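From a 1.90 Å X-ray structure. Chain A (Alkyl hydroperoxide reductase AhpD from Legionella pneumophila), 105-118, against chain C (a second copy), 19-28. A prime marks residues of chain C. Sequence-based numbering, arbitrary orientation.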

# COMPACT_ATOMS: atom_id res chain seq x y z
N SER A 105 -2.30 3.74 10.86
CA SER A 105 -3.23 4.84 10.67
C SER A 105 -3.39 5.70 11.90
O SER A 105 -3.57 6.90 11.78
CB SER A 105 -4.58 4.35 10.17
OG SER A 105 -4.43 3.85 8.86
N LEU A 106 -3.26 5.12 13.07
CA LEU A 106 -3.20 5.93 14.30
C LEU A 106 -2.02 6.90 14.30
O LEU A 106 -2.16 8.06 14.70
CB LEU A 106 -3.16 5.02 15.52
CG LEU A 106 -3.24 5.72 16.86
CD1 LEU A 106 -4.56 6.47 16.99
CD2 LEU A 106 -3.06 4.69 17.97
N MET A 107 -0.86 6.45 13.81
CA MET A 107 0.32 7.32 13.68
C MET A 107 0.12 8.52 12.73
O MET A 107 0.49 9.66 13.05
CB MET A 107 1.53 6.54 13.17
CG MET A 107 1.91 5.31 13.97
SD MET A 107 2.42 5.63 15.70
CE MET A 107 0.90 5.44 16.59
N TYR A 108 -0.49 8.28 11.58
CA TYR A 108 -0.80 9.36 10.67
C TYR A 108 -2.00 10.21 11.10
O TYR A 108 -2.12 11.37 10.69
CB TYR A 108 -0.92 8.84 9.21
CG TYR A 108 0.46 8.51 8.71
CD1 TYR A 108 1.28 9.48 8.18
CD2 TYR A 108 0.98 7.21 8.87
CE1 TYR A 108 2.56 9.20 7.77
CE2 TYR A 108 2.28 6.93 8.50
CZ TYR A 108 3.06 7.90 7.94
OH TYR A 108 4.35 7.60 7.54
N ALA A 109 -2.88 9.64 11.92
CA ALA A 109 -3.97 10.46 12.46
C ALA A 109 -3.37 11.53 13.37
O ALA A 109 -3.85 12.66 13.39
CB ALA A 109 -4.96 9.59 13.21
N ALA A 110 -2.33 11.15 14.11
CA ALA A 110 -1.60 12.12 14.92
C ALA A 110 -1.03 13.24 14.08
O ALA A 110 -1.16 14.41 14.43
CB ALA A 110 -0.51 11.43 15.73
N GLU A 111 -0.44 12.90 12.94
CA GLU A 111 0.05 13.90 11.99
C GLU A 111 -1.07 14.79 11.48
O GLU A 111 -0.90 16.01 11.35
CB GLU A 111 0.75 13.24 10.78
CG GLU A 111 2.05 12.56 11.13
CD GLU A 111 3.07 12.58 9.99
OE1 GLU A 111 2.79 13.11 8.87
OE2 GLU A 111 4.19 12.06 10.23
N ALA A 112 -2.23 14.20 11.15
CA ALA A 112 -3.35 15.00 10.68
C ALA A 112 -3.84 16.04 11.74
O ALA A 112 -4.23 17.15 11.40
CB ALA A 112 -4.50 14.11 10.27
N LEU A 113 -3.89 15.63 12.99
CA LEU A 113 -4.35 16.54 14.05
C LEU A 113 -3.32 17.68 14.19
O LEU A 113 -3.71 18.83 14.29
CB LEU A 113 -4.49 15.81 15.37
CG LEU A 113 -5.02 16.69 16.51
CD1 LEU A 113 -6.37 17.30 16.17
CD2 LEU A 113 -5.12 15.90 17.79
N GLU A 114 -2.04 17.35 14.15
CA GLU A 114 -0.98 18.37 14.18
C GLU A 114 -1.13 19.37 13.03
O GLU A 114 -1.07 20.58 13.27
CB GLU A 114 0.41 17.72 14.15
CG GLU A 114 1.57 18.72 14.18
CD GLU A 114 2.93 18.06 14.00
OE1 GLU A 114 3.09 16.88 14.35
OE2 GLU A 114 3.86 18.73 13.51
N ALA A 115 -1.37 18.88 11.82
CA ALA A 115 -1.58 19.73 10.65
C ALA A 115 -2.80 20.63 10.78
O ALA A 115 -2.72 21.84 10.50
CB ALA A 115 -1.68 18.90 9.36
N PHE A 116 -3.92 20.06 11.19
CA PHE A 116 -5.13 20.81 11.40
C PHE A 116 -4.93 21.93 12.43
O PHE A 116 -5.39 23.05 12.21
CB PHE A 116 -6.26 19.88 11.85
CG PHE A 116 -7.59 20.53 11.94
CD1 PHE A 116 -8.35 20.76 10.80
CD2 PHE A 116 -8.11 20.89 13.18
CE1 PHE A 116 -9.60 21.34 10.89
CE2 PHE A 116 -9.36 21.51 13.27
CZ PHE A 116 -10.11 21.72 12.13
N GLU A 117 -4.24 21.63 13.51
CA GLU A 117 -3.97 22.63 14.55
C GLU A 117 -3.05 23.72 14.02
O GLU A 117 -3.27 24.90 14.29
CB GLU A 117 -3.39 21.99 15.81
CG GLU A 117 -4.40 21.18 16.62
CD GLU A 117 -3.92 20.76 18.00
OE1 GLU A 117 -4.76 20.27 18.78
OE2 GLU A 117 -2.71 20.88 18.32
N GLU A 118 -2.02 23.33 13.26
CA GLU A 118 -1.10 24.28 12.62
C GLU A 118 -1.81 25.25 11.69
O GLU A 118 -1.58 26.46 11.76
CB GLU A 118 0.01 23.55 11.86
CG GLU A 118 0.94 24.50 11.11
CD GLU A 118 2.06 23.82 10.37
OE1 GLU A 118 2.42 22.64 10.67
OE2 GLU A 118 2.61 24.49 9.47
N ASP C 19 6.56 13.38 19.62
CA ASP C 19 5.59 14.21 18.89
C ASP C 19 4.26 13.48 18.62
O ASP C 19 3.19 14.08 18.71
CB ASP C 19 6.18 14.77 17.61
CG ASP C 19 7.20 15.88 17.89
OD1 ASP C 19 7.35 16.27 19.07
OD2 ASP C 19 7.85 16.35 16.92
N ILE C 20 4.33 12.19 18.30
CA ILE C 20 3.10 11.43 18.11
C ILE C 20 2.38 11.26 19.47
O ILE C 20 1.16 11.42 19.55
CB ILE C 20 3.39 10.05 17.45
CG1 ILE C 20 3.78 10.27 16.00
CG2 ILE C 20 2.19 9.14 17.60
CD1 ILE C 20 4.50 9.11 15.35
N THR C 21 3.15 10.94 20.52
CA THR C 21 2.55 10.75 21.85
C THR C 21 1.80 12.01 22.31
O THR C 21 0.74 11.90 22.90
CB THR C 21 3.64 10.34 22.87
OG1 THR C 21 4.15 9.05 22.49
CG2 THR C 21 3.08 10.27 24.33
N THR C 22 2.34 13.19 22.04
CA THR C 22 1.64 14.48 22.35
C THR C 22 0.26 14.56 21.71
O THR C 22 -0.72 14.96 22.35
CB THR C 22 2.49 15.67 21.86
OG1 THR C 22 3.74 15.65 22.56
CG2 THR C 22 1.78 17.01 22.06
N GLN C 23 0.14 14.11 20.47
CA GLN C 23 -1.17 14.07 19.82
C GLN C 23 -2.07 12.96 20.34
O GLN C 23 -3.28 13.17 20.52
CB GLN C 23 -1.04 14.00 18.30
CG GLN C 23 -0.11 15.01 17.68
CD GLN C 23 -0.50 16.46 17.96
OE1 GLN C 23 -1.65 16.79 18.21
NE2 GLN C 23 0.49 17.33 17.92
N LEU C 24 -1.52 11.77 20.59
CA LEU C 24 -2.31 10.64 21.10
C LEU C 24 -2.92 10.94 22.49
O LEU C 24 -4.02 10.47 22.80
CB LEU C 24 -1.47 9.37 21.22
CG LEU C 24 -0.90 8.77 19.95
CD1 LEU C 24 -0.17 7.48 20.29
CD2 LEU C 24 -1.98 8.56 18.90
N ALA C 25 -2.22 11.74 23.30
CA ALA C 25 -2.76 12.21 24.60
C ALA C 25 -4.04 13.01 24.40
O ALA C 25 -4.99 12.90 25.18
CB ALA C 25 -1.72 13.07 25.33
N LYS C 26 -4.06 13.82 23.34
CA LYS C 26 -5.26 14.55 22.98
C LYS C 26 -6.37 13.61 22.52
O LYS C 26 -7.53 13.80 22.90
CB LYS C 26 -4.98 15.61 21.92
CG LYS C 26 -3.96 16.65 22.34
CD LYS C 26 -3.58 17.51 21.14
CE LYS C 26 -2.32 18.31 21.38
NZ LYS C 26 -1.96 19.05 20.14
N PHE C 27 -6.02 12.59 21.72
CA PHE C 27 -7.04 11.59 21.33
C PHE C 27 -7.63 10.88 22.54
O PHE C 27 -8.82 10.61 22.56
CB PHE C 27 -6.46 10.51 20.39
CG PHE C 27 -6.05 11.00 19.03
CD1 PHE C 27 -6.66 12.08 18.44
CD2 PHE C 27 -5.08 10.33 18.31
CE1 PHE C 27 -6.30 12.51 17.16
CE2 PHE C 27 -4.69 10.76 17.03
CZ PHE C 27 -5.32 11.86 16.46
N ARG C 28 -6.80 10.52 23.52
CA ARG C 28 -7.27 9.81 24.72
C ARG C 28 -8.30 10.66 25.50
O ARG C 28 -9.29 10.14 25.98
CB ARG C 28 -6.12 9.44 25.65
CG ARG C 28 -5.08 8.52 25.03
CD ARG C 28 -4.53 7.49 26.00
NE ARG C 28 -5.52 6.42 26.22
CZ ARG C 28 -5.52 5.22 25.64
NH1 ARG C 28 -4.58 4.87 24.75
NH2 ARG C 28 -6.49 4.35 25.93
O HOH W 1 -0.05 20.53 17.45

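When two helices cross at nearly a right angle, contact is confined to a short patch, and the side chains there must do much with few residues. The pairing of helix 105-118 with helix 19-28 of a second copy of AhpD illustrates how rotamers meet that demand. The axes cross at 86° and approach to 8.8 Å, and 593 Å² of surface is buried between them, both sides summed. Ala110 marks the crossing: its CA lies 5.3 Å from CA of Gln23′, and its CB lies 3.7 Å from CB of Gln23′. A methyl group suits this point, since it fills the narrow gap while leaving the backbones close.

Two knobs from the second copy, one turn apart, enter holes on the first helix. Phe27′ points toward the partner with chi1 at -67° (m) and settles among Leu106, Ala109, Ala110 and Leu113. Its edge meets the backbone, CZ lying 3.5 Å from O of Ala109 and CE2 3.8 Å from N of Ala110. The small alanines leave room for this approach. Leu106 and Leu113 share the t,p rotamer, and each brings a methyl to the ring: Leu113 CD2 reaches Phe27′ CE1 at 3.6 Å, and Leu106 CD1 reaches Phe27′ CD2 at 4.1 Å. Leu106 starts sideways at its CA-to-CB bond, yet its end comes nearer, and its CG also packs at 3.7 Å against CD2 of Leu24′.

Gln23′ is the second knob, seated among Ala110, Leu113, Glu114 and Glu117. Its m,m conformation folds the chain, so that CG rests 3.5 Å from O of Ala110 while the amide extends toward the acidic side chain of Glu117. There it serves a polar cluster. Lys26′ NZ donates to Glu117 OE2 at 2.7 Å, a hydrogen bond within a salt bridge, and also to Gln23′ OE1 at 3.0 Å. The lysine is nearly extended beyond its m chi1, with chi2 to chi4 all t, which carries the ammonium out to the carboxylate; on the way its CD passes 4.0 Å from CD2 of Leu113. Water 1 completes the link, donating to Glu117 OE2 at 2.8 Å and accepting from Gln23′ NE2 at 3.3 Å. Each end of the buried amide thus has a hydrogen-bonding partner.

Away from this polar cluster the contact is apolar. Met107, m,m at chi1 and chi2, bends its thioether so that SD lies 4.0 Å from CG2 of Ile20′, whose same methyl sits 4.0 Å from CB of Ala110.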